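Local coordinates for acetyl-CoA acetyltransferase A (Ascaris suum, PDB 6BJA), which is a thiolase that catalyses the reversible transfer of an acetyl group between acetyl-CoA molecules, making or cleaving acetoacetyl-CoA, in lipid metabolism, at the interface of chains A and B. Sequence-based numbering; all coordinates share one arbitrary frame. Chains: chain A/B, Acetyl-CoA acetyltransferase A.

The interface of chains A and B. Residues chain A 24, 126, 128-130, 146-148; chain B 133-134.
B:Arg134 packs among A:Ala128, A:Phe130, A:Asp146 and A:Leu148, a worked example of arginine anchoring across a two-fold interface between subunits, of the kind thiolases use to form their dimers. Its CG lies anti to the backbone N (chi1 -179°), and bends at chi2 and chi3 then turn the guanidinium toward chain A.

The polar contacts use two edges of that group. Side-on, NE and NH2 both donate to the backbone carbonyl oxygen of A:Ala128. B:Arg134 NE, 2.9 Å from A:Ala128 O, approaches nearly along the C=O axis, whereas B:Arg134 NH2, 3.0 Å from the same A:Ala128 O, comes in above the carbonyl plane. End-on, the arginine grips the carboxylate with one nitrogen to each oxygen. B:Arg134 NH2 lies a short 2.5 Å from A:Asp146 OD1, a salt bridge and hydrogen bond. B:Arg134 NH1 hydrogen-bonds A:Asp146 OD2 at 3.0 Å, on the syn side but tilted out of the carboxylate plane. Carboxylate and guanidinium are turned 47° apart. A second-shell bond steadies the acid: A:Leu148 N, in the first turn of helix 147-153, donates to A:Asp146 OD1 (2.9 Å) from the carboxylate face opposite NH2. That helix start may help stabilise the negative charge.

Apolar groups sandwich the guanidinium. The ring of A:Phe130, tilted 35° to it, lays CZ over one face, offset toward the rim and 3.6 Å from B:Arg134 CZ. On the opposite face, A:Leu148 CD1 is 3.7 Å from B:Arg134 CZ. Farther back, A:Phe24 CZ, the ring tip, approaches B:Arg134 CD at 4.1 Å.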
ATOM      1  N   PHE A  24      -6.841 -19.881 -10.017  1.00 18.71           N
ATOM      2  CA  PHE A  24      -6.532 -18.620  -9.363  1.00 19.16           C
ATOM      3  C   PHE A  24      -7.475 -17.495  -9.766  1.00 19.74           C
ATOM      4  O   PHE A  24      -7.684 -17.258 -10.964  1.00 20.80           O
ATOM      5  CB  PHE A  24      -5.091 -18.288  -9.718  1.00 18.82           C
ATOM      6  CG  PHE A  24      -4.541 -17.052  -9.082  1.00 17.49           C
ATOM      7  CD1 PHE A  24      -4.493 -16.905  -7.699  1.00 17.76           C
ATOM      8  CD2 PHE A  24      -3.981 -16.065  -9.869  1.00 24.40           C
ATOM      9  CE1 PHE A  24      -3.931 -15.770  -7.124  1.00 21.15           C
ATOM     10  CE2 PHE A  24      -3.411 -14.929  -9.304  1.00 27.96           C
ATOM     11  CZ  PHE A  24      -3.387 -14.785  -7.933  1.00 22.92           C
ATOM     12  N   SER A 126      -5.986 -17.457  -4.046  1.00 16.90           N
ATOM     13  CA  SER A 126      -6.661 -16.275  -4.562  1.00 17.33           C
ATOM     14  C   SER A 126      -6.680 -15.113  -3.590  1.00 19.97           C
ATOM     15  O   SER A 126      -6.773 -13.965  -4.003  1.00 20.42           O
ATOM     16  CB  SER A 126      -8.102 -16.611  -4.922  1.00 19.24           C
ATOM     17  OG  SER A 126      -8.158 -17.498  -6.032  1.00 19.81           O
ATOM     18  N   ALA A 128      -4.391 -14.600  -0.994  1.00 16.49           N
ATOM     19  CA  ALA A 128      -3.094 -14.235  -0.428  1.00 18.57           C
ATOM     20  C   ALA A 128      -2.816 -12.764  -0.729  1.00 17.98           C
ATOM     21  O   ALA A 128      -2.928 -12.329  -1.881  1.00 20.14           O
ATOM     22  CB  ALA A 128      -2.022 -15.116  -1.012  1.00 18.39           C
ATOM     23  N   PRO A 129      -2.445 -11.976   0.290  1.00 18.05           N
ATOM     24  CA  PRO A 129      -2.314 -10.536   0.074  1.00 17.77           C
ATOM     25  C   PRO A 129      -0.929 -10.092  -0.343  1.00 18.06           C
ATOM     26  O   PRO A 129      -0.054 -10.921  -0.571  1.00 18.50           O
ATOM     27  CB  PRO A 129      -2.649  -9.970   1.447  1.00 18.03           C
ATOM     28  CG  PRO A 129      -2.010 -10.984   2.384  1.00 18.49           C
ATOM     29  CD  PRO A 129      -2.311 -12.327   1.714  1.00 19.75           C
ATOM     30  N   PHE A 130      -0.760  -8.773  -0.420  1.00 18.75           N
ATOM     31  CA  PHE A 130       0.540  -8.157  -0.562  1.00 18.53           C
ATOM     32  C   PHE A 130       0.912  -7.534   0.767  1.00 17.89           C
ATOM     33  O   PHE A 130       0.032  -7.193   1.548  1.00 18.68           O
ATOM     34  CB  PHE A 130       0.550  -7.097  -1.663  1.00 19.81           C
ATOM     35  CG  PHE A 130       0.172  -7.635  -3.010  1.00 20.01           C
ATOM     36  CD1 PHE A 130       1.128  -8.179  -3.838  1.00 20.45           C
ATOM     37  CD2 PHE A 130      -1.130  -7.596  -3.429  1.00 21.73           C
ATOM     38  CE1 PHE A 130       0.775  -8.684  -5.070  1.00 21.75           C
ATOM     39  CE2 PHE A 130      -1.481  -8.101  -4.661  1.00 23.78           C
ATOM     40  CZ  PHE A 130      -0.518  -8.635  -5.471  1.00 21.62           C
ATOM     41  N   ASP A 146       4.689  -9.811  -2.618  1.00 21.59           N
ATOM     42  CA  ASP A 146       3.614 -10.758  -2.909  1.00 19.55           C
ATOM     43  C   ASP A 146       3.716 -11.980  -2.005  1.00 18.00           C
ATOM     44  O   ASP A 146       4.700 -12.705  -2.052  1.00 19.53           O
ATOM     45  CB  ASP A 146       3.695 -11.161  -4.376  1.00 21.59           C
ATOM     46  CG  ASP A 146       2.467 -11.905  -4.858  1.00 23.90           C
ATOM     47  OD1 ASP A 146       1.807 -12.562  -4.034  1.00 23.72           O
ATOM     48  OD2 ASP A 146       2.142 -11.800  -6.066  1.00 21.50           O
ATOM     49  N   ALA A 147       2.708 -12.198  -1.168  1.00 18.72           N
ATOM     50  CA  ALA A 147       2.696 -13.341  -0.267  1.00 19.43           C
ATOM     51  C   ALA A 147       2.927 -14.649  -1.020  1.00 16.33           C
ATOM     52  O   ALA A 147       3.582 -15.546  -0.510  1.00 16.96           O
ATOM     53  CB  ALA A 147       1.374 -13.411   0.498  1.00 19.83           C
ATOM     54  N   LEU A 148       2.367 -14.760  -2.216  1.00 16.83           N
ATOM     55  CA  LEU A 148       2.499 -16.001  -2.986  1.00 16.00           C
ATOM     56  C   LEU A 148       3.942 -16.314  -3.296  1.00 18.65           C
ATOM     57  O   LEU A 148       4.372 -17.463  -3.218  1.00 19.79           O
ATOM     58  CB  LEU A 148       1.710 -15.914  -4.290  1.00 17.34           C
ATOM     59  CG  LEU A 148       0.206 -15.761  -4.224  1.00 21.21           C
ATOM     60  CD1 LEU A 148      -0.294 -15.450  -5.619  1.00 22.08           C
ATOM     61  CD2 LEU A 148      -0.419 -17.031  -3.710  1.00 22.63           C
TER
ATOM     62  N   PRO B 133      -5.104  -6.123   0.070  1.00 28.28           N
ATOM     63  CA  PRO B 133      -5.785  -7.311  -0.468  1.00 28.78           C
ATOM     64  C   PRO B 133      -5.469  -7.585  -1.933  1.00 29.06           C
ATOM     65  O   PRO B 133      -5.102  -6.678  -2.684  1.00 28.59           O
ATOM     66  CB  PRO B 133      -7.274  -6.973  -0.281  1.00 32.00           C
ATOM     67  CG  PRO B 133      -7.326  -5.514  -0.259  1.00 36.23           C
ATOM     68  CD  PRO B 133      -6.067  -5.073   0.446  1.00 31.06           C
ATOM     69  N   ARG B 134      -5.561  -8.860  -2.320  1.00 24.83           N
ATOM     70  CA  ARG B 134      -5.389  -9.284  -3.693  1.00 28.49           C
ATOM     71  C   ARG B 134      -6.570  -8.778  -4.500  1.00 28.06           C
ATOM     72  O   ARG B 134      -7.649  -8.584  -3.961  1.00 31.04           O
ATOM     73  CB  ARG B 134      -5.292 -10.812  -3.761  1.00 25.01           C
ATOM     74  CG  ARG B 134      -5.085 -11.422  -5.164  1.00 33.44           C
ATOM     75  CD  ARG B 134      -3.651 -11.339  -5.676  1.00 31.42           C
ATOM     76  NE  ARG B 134      -2.707 -11.780  -4.671  1.00 36.06           N
ATOM     77  CZ  ARG B 134      -1.422 -12.024  -4.872  1.00 24.71           C
ATOM     78  NH1 ARG B 134      -0.856 -11.931  -6.084  1.00 25.66           N
ATOM     79  NH2 ARG B 134      -0.709 -12.415  -3.847  1.00 24.46           N
TER